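Local coordinates for protein glutathione peroxidase (Schistosoma mansoni, PDB 2WGR) that catalyses the reduction of hydrogen peroxide by two molecules of glutathione, yielding glutathione disulfide and water, at residues S10-T15 and S25-R30; V37-K42 and I67-C72; G44-N49 and W132-F137; F117-Q122 and V146-P151. All coordinates share one frame; numbering follows the deposited sequence.

Interaction 1 of 4, residues S10-T15 and S25-R30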
# COMPACT_ATOMS: atom_id res chain seq x y z
N SER A 10 -14.71 4.86 5.07
CA SER A 10 -13.70 5.21 4.03
C SER A 10 -12.30 5.26 4.62
O SER A 10 -12.13 5.36 5.83
CB SER A 10 -14.05 6.55 3.38
OG SER A 10 -13.40 7.61 4.04
N ILE A 11 -11.28 5.22 3.76
CA ILE A 11 -9.91 5.25 4.32
C ILE A 11 -9.57 6.60 4.93
O ILE A 11 -8.63 6.69 5.72
CB ILE A 11 -8.84 4.84 3.26
CG1 ILE A 11 -8.69 5.94 2.19
CG2 ILE A 11 -9.16 3.42 2.68
CD1 ILE A 11 -7.37 5.83 1.40
N TYR A 12 -10.32 7.65 4.57
CA TYR A 12 -9.95 9.00 5.02
C TYR A 12 -10.12 9.15 6.54
O TYR A 12 -9.59 10.08 7.16
CB TYR A 12 -10.77 10.05 4.28
CG TYR A 12 -10.64 9.98 2.78
CD1 TYR A 12 -9.41 9.63 2.18
CD2 TYR A 12 -11.73 10.21 1.95
CE1 TYR A 12 -9.27 9.56 0.80
CE2 TYR A 12 -11.60 10.16 0.55
CZ TYR A 12 -10.38 9.83 -0.02
OH TYR A 12 -10.24 9.76 -1.38
N GLU A 13 -10.85 8.22 7.15
CA GLU A 13 -11.11 8.24 8.59
C GLU A 13 -9.97 7.69 9.47
O GLU A 13 -10.03 7.79 10.71
CB GLU A 13 -12.36 7.43 8.90
CG GLU A 13 -13.64 7.89 8.17
CD GLU A 13 -14.80 7.02 8.55
OE1 GLU A 13 -14.99 5.96 7.92
OE2 GLU A 13 -15.54 7.39 9.49
N PHE A 14 -8.95 7.11 8.82
CA PHE A 14 -7.87 6.43 9.54
C PHE A 14 -6.60 7.29 9.59
O PHE A 14 -6.32 8.05 8.66
CB PHE A 14 -7.57 5.08 8.88
CG PHE A 14 -8.71 4.12 8.96
CD1 PHE A 14 -8.84 3.28 10.07
CD2 PHE A 14 -9.71 4.12 7.99
CE1 PHE A 14 -9.91 2.41 10.17
CE2 PHE A 14 -10.81 3.30 8.09
CZ PHE A 14 -10.92 2.41 9.18
N THR A 15 -5.85 7.12 10.68
CA THR A 15 -4.56 7.79 10.88
C THR A 15 -3.50 6.71 11.06
O THR A 15 -3.74 5.73 11.77
CB THR A 15 -4.62 8.69 12.12
OG1 THR A 15 -5.59 9.72 11.88
CG2 THR A 15 -3.22 9.34 12.47
N SER A 25 -3.12 11.72 9.02
CA SER A 25 -4.51 11.38 8.68
C SER A 25 -4.62 11.10 7.18
O SER A 25 -4.20 11.95 6.38
CB SER A 25 -5.49 12.53 9.02
OG SER A 25 -6.78 12.22 8.49
N LEU A 26 -5.23 9.98 6.79
CA LEU A 26 -5.36 9.65 5.34
C LEU A 26 -6.34 10.58 4.62
O LEU A 26 -6.49 10.48 3.40
CB LEU A 26 -5.73 8.17 5.12
CG LEU A 26 -4.70 7.18 5.71
CD1 LEU A 26 -5.15 5.75 5.39
CD2 LEU A 26 -3.31 7.43 5.18
N GLU A 27 -6.97 11.49 5.38
CA GLU A 27 -7.69 12.62 4.78
C GLU A 27 -6.81 13.35 3.76
O GLU A 27 -7.33 13.93 2.80
CB GLU A 27 -8.17 13.57 5.87
CG GLU A 27 -8.77 14.87 5.36
CD GLU A 27 -10.10 14.69 4.67
OE1 GLU A 27 -10.75 13.65 4.89
OE2 GLU A 27 -10.49 15.61 3.89
N LYS A 28 -5.49 13.30 3.97
CA LYS A 28 -4.48 13.84 3.04
C LYS A 28 -4.78 13.42 1.57
O LYS A 28 -4.51 14.18 0.61
CB LYS A 28 -3.07 13.38 3.52
CG LYS A 28 -1.90 13.59 2.60
CD LYS A 28 -0.59 13.14 3.22
CE LYS A 28 0.48 13.46 2.18
NZ LYS A 28 1.82 12.97 2.50
N TYR A 29 -5.32 12.21 1.42
CA TYR A 29 -5.50 11.57 0.11
C TYR A 29 -6.86 11.77 -0.54
O TYR A 29 -7.12 11.25 -1.63
CB TYR A 29 -5.14 10.08 0.22
CG TYR A 29 -3.69 9.95 0.67
CD1 TYR A 29 -2.64 10.30 -0.20
CD2 TYR A 29 -3.37 9.55 1.96
CE1 TYR A 29 -1.31 10.22 0.23
CE2 TYR A 29 -2.05 9.45 2.39
CZ TYR A 29 -1.03 9.77 1.52
OH TYR A 29 0.28 9.69 1.96
N ARG A 30 -7.71 12.59 0.09
CA ARG A 30 -9.02 12.88 -0.45
C ARG A 30 -8.98 13.27 -1.93
O ARG A 30 -8.23 14.15 -2.33
CB ARG A 30 -9.73 13.98 0.37
CG ARG A 30 -11.10 14.37 -0.23
CD ARG A 30 -11.92 15.29 0.69
NE ARG A 30 -12.15 14.66 1.99
CZ ARG A 30 -13.08 13.74 2.23
NH1 ARG A 30 -13.89 13.31 1.26
NH2 ARG A 30 -13.19 13.25 3.46
O HOH W 1 -7.94 10.50 10.30
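The ring of Y12 lies against the start of R30. CA of R30 sits over one face of that ring, 3.8 Å from its centroid, in a CH-pi contact 30° off the ring normal, and CD2 of Y12 in turn lies over a face of the R30 guanidinium. The two side chains cross at about a right angle and their planes stand 58° apart, so the ring leans on the arginine without stacking flat against it.

The guanidinium is held in place by its own segment. R30 forms a side-on salt bridge with E27, NE reaching OE2 at 2.7 Å almost straight and in the guanidinium plane, while NH2 reaches OE1 at 2.9 Å from a more tilted direction. After an extended start, the R30 chain bends at chi3 (-59°), which brings the guanidinium to that carboxylate, and the paired bonds fix its rotation beside the ring. The OH of Y12 is bonded to the backbone N of G31.

Beyond the ring, L26 N donates to F14 O at 2.9 Å in a nearly linear bond, and CB of L26 presses on O of I11 at 3.3 Å. Farther along, T15 and S25 form an antiparallel non-hydrogen-bonded pair, and one water joins T15 OG1 to S25 OG. S25 OG also accepts from E27 N, an ST turn leading into the 3-10 turn 26-29; L26 and Y29 reach on to L68 of the central sheet.

Two 3-10 turns thus flank the small antiparallel hairpin of strands 15-17 and 23-25, which precedes the thioredoxin-like core of this glutathione peroxidase.

Interaction 2 of 4, residues V37-K42 and I67-C72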
# COMPACT_ATOMS: atom_id res chain seq x y z
N VAL A 37 -0.18 -0.93 -0.54
CA VAL A 37 0.67 -2.10 -0.72
C VAL A 37 1.41 -2.42 0.59
O VAL A 37 2.02 -1.54 1.18
CB VAL A 37 1.73 -1.83 -1.81
CG1 VAL A 37 2.51 -3.11 -2.14
CG2 VAL A 37 1.08 -1.27 -3.08
N ASN A 38 1.34 -3.67 1.06
CA ASN A 38 2.23 -4.09 2.16
C ASN A 38 3.55 -4.52 1.59
O ASN A 38 3.57 -5.26 0.64
CB ASN A 38 1.61 -5.19 3.05
CG ASN A 38 1.28 -6.46 2.30
OD1 ASN A 38 0.45 -6.46 1.37
ND2 ASN A 38 1.94 -7.58 2.68
N VAL A 39 4.65 -4.03 2.17
CA VAL A 39 5.97 -4.19 1.54
C VAL A 39 6.99 -4.88 2.48
O VAL A 39 6.77 -5.01 3.68
CB VAL A 39 6.55 -2.81 1.06
CG1 VAL A 39 5.65 -2.15 0.00
CG2 VAL A 39 6.79 -1.85 2.22
N ALA A 40 8.09 -5.30 1.88
CA ALA A 40 9.20 -5.93 2.61
C ALA A 40 10.45 -5.72 1.78
O ALA A 40 10.39 -5.82 0.54
CB ALA A 40 8.96 -7.40 2.77
N CYS A 41 11.59 -5.47 2.45
CA CYS A 41 12.87 -5.23 1.77
C CYS A 41 13.64 -6.49 1.40
O CYS A 41 14.46 -6.46 0.49
CB CYS A 41 13.80 -4.38 2.65
SG CYS A 41 13.25 -2.69 2.90
N LYS A 42 13.36 -7.58 2.10
CA LYS A 42 14.26 -8.76 2.02
C LYS A 42 13.57 -9.92 1.33
O LYS A 42 13.61 -11.06 1.80
CB LYS A 42 14.75 -9.16 3.41
CG LYS A 42 15.65 -8.10 4.04
CD LYS A 42 16.23 -8.58 5.37
CE LYS A 42 17.25 -9.68 5.16
NZ LYS A 42 17.52 -10.36 6.48
N ILE A 67 0.51 6.15 -4.25
CA ILE A 67 0.92 4.82 -3.74
C ILE A 67 1.30 4.95 -2.27
O ILE A 67 2.09 5.87 -1.89
CB ILE A 67 2.08 4.27 -4.58
CG1 ILE A 67 1.61 4.07 -6.02
CG2 ILE A 67 2.62 2.98 -3.96
CD1 ILE A 67 2.78 3.83 -6.99
N LEU A 68 0.68 4.11 -1.45
CA LEU A 68 0.98 4.04 -0.02
C LEU A 68 1.64 2.71 0.26
O LEU A 68 1.11 1.66 -0.11
CB LEU A 68 -0.30 4.18 0.83
CG LEU A 68 -1.05 5.50 0.79
CD1 LEU A 68 -1.66 5.77 -0.57
CD2 LEU A 68 -2.11 5.52 1.89
N ALA A 69 2.80 2.76 0.91
CA ALA A 69 3.55 1.50 1.18
C ALA A 69 3.74 1.31 2.69
O ALA A 69 4.34 2.17 3.37
CB ALA A 69 4.91 1.51 0.43
N PHE A 70 3.19 0.19 3.18
CA PHE A 70 3.22 -0.17 4.59
C PHE A 70 4.16 -1.34 4.80
O PHE A 70 3.81 -2.44 4.45
CB PHE A 70 1.79 -0.54 5.06
CG PHE A 70 0.89 0.65 5.14
CD1 PHE A 70 0.85 1.41 6.30
CD2 PHE A 70 0.16 1.07 4.01
CE1 PHE A 70 0.05 2.55 6.38
CE2 PHE A 70 -0.64 2.26 4.07
CZ PHE A 70 -0.70 2.96 5.27
N PRO A 71 5.33 -1.10 5.41
CA PRO A 71 6.24 -2.21 5.74
C PRO A 71 5.54 -3.21 6.69
O PRO A 71 4.75 -2.80 7.54
CB PRO A 71 7.38 -1.49 6.48
CG PRO A 71 7.35 -0.06 5.92
CD PRO A 71 5.87 0.21 5.81
N CYS A 72 5.80 -4.51 6.52
CA CYS A 72 5.14 -5.53 7.35
C CYS A 72 6.07 -6.72 7.42
O CYS A 72 6.56 -7.18 6.37
CB CYS A 72 3.79 -5.94 6.75
SG CYS A 72 2.95 -7.22 7.71
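V39 has CG1 anti to its carbonyl carbon (chi1 -61°), which sets that methyl 3.8 Å from CB of A69 and leaves CG2 to lie against P71, 3.6 Å from P71 CA. N38 and F70 share the other face of the sheet, where N38 holds its amide group between backbone N and carbonyl carbon (chi1 60°).

The backbones run parallel, pairing V37 with A69, N38 with F70 and V39 with P71. V37 N donates to L68 O, and F70 N returns a bond to V37 O at 2.9 Å. V39 N meets F70 O at 2.9 Å from 47° out of the carbonyl plane, whereas C72 N meets V39 O nearly head-on to its carbonyl, at 3.0 Å. CA of N38 also approaches F70 O, a CA-H...O contact of 3.2 Å.

These strands are the two ends of a beta-alpha-beta unit connected through helix 46-60, whose Y50 packs on V39. The buried amide of N38 is satisfied beyond the strand pair: ND2 donates to W132 O, and OD1 receives a weak bond from S135 N.

Backbone bonding therefore accounts for the polar pairing between the strands, while the N38 amide is directed to the neighbouring loop and the side chain of V39 contributes apolar packing.

Interaction 3 of 4, residues G44-N49 and W132-F137. With POP (pyrophosphate 2-), chain B.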
# COMPACT_ATOMS: atom_id res chain seq x y z
N GLY A 44 12.49 -11.89 -2.59
CA GLY A 44 12.81 -12.07 -4.01
C GLY A 44 11.89 -11.26 -4.92
O GLY A 44 12.21 -11.03 -6.08
N ALA A 45 10.76 -10.83 -4.37
CA ALA A 45 9.77 -9.99 -5.13
C ALA A 45 9.94 -8.48 -4.93
O ALA A 45 9.28 -7.68 -5.59
CB ALA A 45 8.33 -10.43 -4.79
N THR A 46 10.84 -8.11 -4.03
CA THR A 46 11.07 -6.72 -3.68
C THR A 46 11.46 -5.85 -4.88
O THR A 46 10.87 -4.79 -5.09
CB THR A 46 12.09 -6.61 -2.53
OG1 THR A 46 11.55 -7.28 -1.37
CG2 THR A 46 12.47 -5.13 -2.20
N ASP A 47 12.44 -6.28 -5.66
CA ASP A 47 12.93 -5.44 -6.76
C ASP A 47 11.81 -5.12 -7.77
O ASP A 47 11.64 -3.96 -8.17
CB ASP A 47 14.05 -6.17 -7.52
CG ASP A 47 15.41 -6.08 -6.84
OD1 ASP A 47 15.61 -5.34 -5.85
OD2 ASP A 47 16.31 -6.81 -7.34
N LYS A 48 11.08 -6.14 -8.21
CA LYS A 48 10.07 -5.95 -9.27
C LYS A 48 8.93 -5.07 -8.78
O LYS A 48 8.51 -4.15 -9.46
CB LYS A 48 9.51 -7.30 -9.75
CG LYS A 48 8.46 -7.17 -10.81
CD LYS A 48 7.98 -8.53 -11.27
CE LYS A 48 6.76 -8.42 -12.14
NZ LYS A 48 6.29 -9.81 -12.49
N ASN A 49 8.45 -5.33 -7.58
CA ASN A 49 7.38 -4.49 -7.04
C ASN A 49 7.81 -3.05 -6.87
O ASN A 49 7.12 -2.16 -7.34
CB ASN A 49 6.85 -5.04 -5.72
CG ASN A 49 5.87 -6.15 -5.93
OD1 ASN A 49 4.69 -5.90 -6.16
ND2 ASN A 49 6.35 -7.39 -5.87
N TRP A 132 0.70 -12.81 1.46
CA TRP A 132 2.16 -12.71 1.43
C TRP A 132 2.54 -11.22 1.30
O TRP A 132 1.66 -10.35 1.33
CB TRP A 132 2.77 -13.58 0.29
CG TRP A 132 4.18 -13.95 0.56
CD1 TRP A 132 5.28 -13.57 -0.15
CD2 TRP A 132 4.67 -14.71 1.69
NE1 TRP A 132 6.43 -14.07 0.46
CE2 TRP A 132 6.08 -14.76 1.58
CE3 TRP A 132 4.05 -15.34 2.77
CZ2 TRP A 132 6.88 -15.40 2.52
CZ3 TRP A 132 4.85 -16.00 3.72
CH2 TRP A 132 6.26 -16.02 3.57
N ASN A 133 3.83 -10.94 1.23
CA ASN A 133 4.30 -9.57 0.92
C ASN A 133 3.74 -9.09 -0.42
O ASN A 133 3.53 -9.89 -1.34
CB ASN A 133 5.82 -9.52 0.85
CG ASN A 133 6.49 -10.08 2.10
OD1 ASN A 133 6.24 -9.62 3.22
ND2 ASN A 133 7.33 -11.11 1.90
N PHE A 134 3.48 -7.78 -0.49
CA PHE A 134 3.11 -7.08 -1.72
C PHE A 134 1.71 -7.43 -2.25
O PHE A 134 1.49 -7.43 -3.46
CB PHE A 134 4.19 -7.22 -2.82
CG PHE A 134 5.54 -6.67 -2.42
CD1 PHE A 134 5.76 -5.31 -2.40
CD2 PHE A 134 6.59 -7.53 -2.05
CE1 PHE A 134 7.01 -4.75 -2.00
CE2 PHE A 134 7.82 -7.03 -1.67
CZ PHE A 134 8.05 -5.63 -1.64
N SER A 135 0.74 -7.63 -1.35
CA SER A 135 -0.65 -7.62 -1.79
C SER A 135 -1.04 -6.17 -2.03
O SER A 135 -0.45 -5.27 -1.44
CB SER A 135 -1.54 -8.17 -0.69
OG SER A 135 -1.11 -9.49 -0.40
N LYS A 136 -2.04 -5.94 -2.88
CA LYS A 136 -2.43 -4.57 -3.25
C LYS A 136 -3.92 -4.38 -3.07
O LYS A 136 -4.73 -5.25 -3.42
CB LYS A 136 -2.07 -4.27 -4.71
CG LYS A 136 -0.55 -4.26 -5.03
CD LYS A 136 -0.04 -5.65 -5.57
CE LYS A 136 1.47 -5.53 -5.80
NZ LYS A 136 2.10 -6.88 -6.05
N PHE A 137 -4.28 -3.20 -2.56
CA PHE A 137 -5.67 -2.75 -2.58
C PHE A 137 -5.79 -1.45 -3.39
O PHE A 137 -4.97 -0.55 -3.23
CB PHE A 137 -6.23 -2.47 -1.18
CG PHE A 137 -6.38 -3.70 -0.32
CD1 PHE A 137 -7.61 -4.35 -0.22
CD2 PHE A 137 -5.27 -4.20 0.37
CE1 PHE A 137 -7.76 -5.49 0.57
CE2 PHE A 137 -5.38 -5.36 1.15
CZ PHE A 137 -6.63 -6.00 1.24
P1 POP B . -6.02 -12.82 -2.33
O1 POP B . -6.55 -13.48 -1.07
O2 POP B . -6.21 -13.83 -3.45
O3 POP B . -6.84 -11.59 -2.70
O POP B . -4.48 -12.46 -2.02
P2 POP B . -4.42 -11.28 -0.93
O4 POP B . -3.22 -11.34 -0.04
O5 POP B . -4.57 -9.96 -1.69
O6 POP B . -5.65 -11.50 -0.08
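The N-terminal turn of helix 46-60, next to the active-site position S43 (assigned by similarity, and changed in this structure), meets the loop leading into strand 136-139. Between them N49 stacks on F134. The amide and ring planes are only 8° apart, and CB of N49 lies over one face, 3.9 Å from the ring centroid in a CH-pi contact 25° off the normal. T46 OG1 comes to the ring edge, 3.8 Å from F134 CE2, and CB of A45 touches F134 CD2.

Both ends of the N49 amide are used. With CG anti to its carbonyl carbon (chi1 -81°), the side chain folds back along its own helix, and ND2 donates to A45 O at 3.0 Å in a nearly straight bond. That carbonyl also accepts from N49 N. OD1 receives K136 NZ at 2.8 Å, in the carbonyl plane and on a lone pair. Two bonds of opposite sense thus hold the amide flat over the phenyl ring.

K136 NZ donates further to F134 O at 2.7 Å and to T153 O, so an amide oxygen and backbone carbonyls gather around a buried ammonium group, which probably stabilises its positive charge. A bend at chi2 brings the lysine chain round to them. T46 OG1 has its chief partner in A40 O and is also bonded to S43 OG.

On the far side of this loop, in one of its two conformers, S135 OG donates to O4 of the pyrophosphate at 2.8 Å. The arrangement is that of a thioredoxin-like fold, where the helix after the first core strand begins beside the catalytic position and packs against the central sheet.

Interaction 4 of 4, residues F117-Q122 and V146-P151. With POP (pyrophosphate 2-), chain B.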
# COMPACT_ATOMS: atom_id res chain seq x y z
N PHE A 117 -10.07 -2.70 7.97
CA PHE A 117 -11.07 -2.05 7.09
C PHE A 117 -10.95 -2.55 5.64
O PHE A 117 -11.93 -3.03 5.02
CB PHE A 117 -10.92 -0.52 7.18
CG PHE A 117 -11.79 0.23 6.21
CD1 PHE A 117 -11.22 0.91 5.15
CD2 PHE A 117 -13.19 0.20 6.33
CE1 PHE A 117 -12.01 1.59 4.21
CE2 PHE A 117 -14.00 0.88 5.41
CZ PHE A 117 -13.40 1.59 4.34
N LEU A 118 -9.73 -2.50 5.11
CA LEU A 118 -9.49 -2.93 3.74
C LEU A 118 -9.96 -4.38 3.50
O LEU A 118 -10.63 -4.68 2.51
CB LEU A 118 -8.00 -2.81 3.39
CG LEU A 118 -7.48 -1.35 3.28
CD1 LEU A 118 -5.94 -1.39 3.14
CD2 LEU A 118 -8.12 -0.60 2.06
N LYS A 119 -9.59 -5.26 4.42
CA LYS A 119 -9.94 -6.67 4.32
C LYS A 119 -11.45 -6.92 4.46
O LYS A 119 -11.99 -7.86 3.84
CB LYS A 119 -9.16 -7.47 5.37
CG LYS A 119 -7.65 -7.51 5.10
CD LYS A 119 -6.92 -8.44 6.08
CE LYS A 119 -7.09 -8.04 7.54
NZ LYS A 119 -6.39 -9.06 8.34
N SER A 120 -12.13 -6.11 5.27
CA SER A 120 -13.57 -6.26 5.41
C SER A 120 -14.25 -5.92 4.07
O SER A 120 -15.15 -6.64 3.61
CB SER A 120 -14.11 -5.40 6.54
OG SER A 120 -15.48 -5.67 6.78
N ARG A 121 -13.79 -4.84 3.45
CA ARG A 121 -14.41 -4.31 2.22
C ARG A 121 -14.06 -5.09 0.98
O ARG A 121 -14.85 -5.14 0.05
CB ARG A 121 -14.02 -2.83 2.03
CG ARG A 121 -14.69 -1.88 3.03
CD ARG A 121 -16.20 -1.73 2.83
NE ARG A 121 -16.46 -1.11 1.53
CZ ARG A 121 -16.53 0.21 1.32
NH1 ARG A 121 -16.48 1.06 2.34
NH2 ARG A 121 -16.71 0.67 0.08
N GLN A 122 -12.90 -5.73 0.97
CA GLN A 122 -12.48 -6.51 -0.19
C GLN A 122 -11.96 -7.84 0.32
O GLN A 122 -10.82 -7.92 0.77
CB GLN A 122 -11.42 -5.77 -0.99
CG GLN A 122 -11.98 -4.49 -1.68
CD GLN A 122 -13.04 -4.76 -2.74
OE1 GLN A 122 -13.95 -3.94 -2.94
NE2 GLN A 122 -12.93 -5.89 -3.41
N VAL A 146 -12.07 -0.72 -3.64
CA VAL A 146 -12.85 -1.29 -4.74
C VAL A 146 -12.27 -2.55 -5.38
O VAL A 146 -13.00 -3.27 -6.09
CB VAL A 146 -13.13 -0.24 -5.87
CG1 VAL A 146 -14.12 0.82 -5.36
CG2 VAL A 146 -11.85 0.41 -6.37
N LYS A 147 -11.01 -2.84 -5.11
CA LYS A 147 -10.36 -4.05 -5.63
C LYS A 147 -9.20 -4.50 -4.76
O LYS A 147 -8.57 -3.68 -4.10
CB LYS A 147 -9.89 -3.87 -7.09
CG LYS A 147 -9.78 -5.23 -7.83
CD LYS A 147 -10.12 -5.13 -9.33
CE LYS A 147 -9.63 -6.37 -10.09
NZ LYS A 147 -9.66 -6.18 -11.59
N ARG A 148 -8.97 -5.82 -4.77
CA ARG A 148 -7.87 -6.41 -4.03
C ARG A 148 -7.14 -7.33 -5.01
O ARG A 148 -7.80 -7.97 -5.84
CB ARG A 148 -8.46 -7.25 -2.92
CG ARG A 148 -7.40 -7.96 -2.09
CD ARG A 148 -8.07 -8.57 -0.89
NE ARG A 148 -7.18 -9.50 -0.16
CZ ARG A 148 -7.43 -9.95 1.07
NH1 ARG A 148 -8.46 -9.50 1.77
NH2 ARG A 148 -6.60 -10.83 1.63
N TYR A 149 -5.81 -7.38 -4.92
CA TYR A 149 -4.99 -8.17 -5.83
C TYR A 149 -4.04 -9.05 -5.06
O TYR A 149 -3.47 -8.63 -4.04
CB TYR A 149 -4.17 -7.27 -6.79
CG TYR A 149 -5.01 -6.24 -7.51
CD1 TYR A 149 -5.45 -6.46 -8.82
CD2 TYR A 149 -5.31 -5.03 -6.88
CE1 TYR A 149 -6.22 -5.49 -9.50
CE2 TYR A 149 -6.09 -4.05 -7.56
CZ TYR A 149 -6.54 -4.30 -8.84
OH TYR A 149 -7.29 -3.34 -9.48
N SER A 150 -3.80 -10.25 -5.60
CA SER A 150 -2.84 -11.16 -4.98
C SER A 150 -1.41 -10.62 -4.93
O SER A 150 -1.01 -9.77 -5.75
CB SER A 150 -2.84 -12.47 -5.78
OG SER A 150 -2.37 -12.19 -7.10
N PRO A 151 -0.59 -11.12 -3.98
CA PRO A 151 0.83 -10.70 -3.90
C PRO A 151 1.57 -10.77 -5.25
O PRO A 151 2.38 -9.90 -5.57
CB PRO A 151 1.43 -11.75 -2.95
CG PRO A 151 0.28 -11.98 -1.94
CD PRO A 151 -0.96 -12.01 -2.85
P1 POP B . -6.02 -12.82 -2.33
O1 POP B . -6.55 -13.48 -1.07
O2 POP B . -6.21 -13.83 -3.45
O3 POP B . -6.84 -11.59 -2.70
O POP B . -4.48 -12.46 -2.02
P2 POP B . -4.42 -11.28 -0.93
O4 POP B . -3.22 -11.34 -0.04
O5 POP B . -4.57 -9.96 -1.69
O6 POP B . -5.65 -11.50 -0.08
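One hydrogen bond joins the segments: NH1 of R148 donates to the backbone O of Q122 at 3.0 Å, with an N-H...O angle of 158°. The acceptor lies close to the guanidinium plane and the donor in the carbonyl plane. R148 can span the gap because its chain is extended from CG to NE, with CG anti to the backbone N (chi1 179°). Its NH2 also donates to N128 O.

Packing adds to these bonds. CB of Q122 rests 3.8 Å from CB of R148, and CG of K119 approaches R148 NH1 at 4.0 Å. The Q122 side chain, bent at chi2, runs across the backbone of V146 and K147. CD of P151 packs on the bridging O of the pyrophosphate at 3.6 Å.

The contact sets the C-terminal end of helix 113-121, which Q122 leaves, against the edge strand 145-149 of the thioredoxin-like sheet. V146 and K147 both face L138 on the neighbouring strand, a classic beta bulge.

The remaining contacts are with the ligand and with charged neighbours. NE of R148 donates to pyrophosphate O5 at 3.1 Å; the approach of the guanidinium to O6 is too short to be trusted. The positive charge of R148 probably helps to hold the anion. At the outer surface K147 NZ forms a salt bridge with D161.

Overall arrangement
Interactions 2, 3 and 4 share one mixed sheet; interaction 1 packs against strand 65-71 of that sheet and against helix 113-121. Interactions 2 and 3 have centres about 8 Å apart: next to S43, the active-site position by similarity, A40 O probably bonds T46 OG1 at 2.7 Å, and farther back along the strand N38 O probably accepts from F134 N at 2.8 Å. Interactions 3 and 4 meet through neighbouring strands, where Y149 N lies 2.8 Å from K136 O, and both reach the same pyrophosphate, from S135 and from R148. Interaction 1 lies about 23 Å, centre to centre, from interaction 3. It touches interaction 4, with F14 CZ 3.5 Å from F117 CB, and interaction 2, through L26 and Y29 on L68.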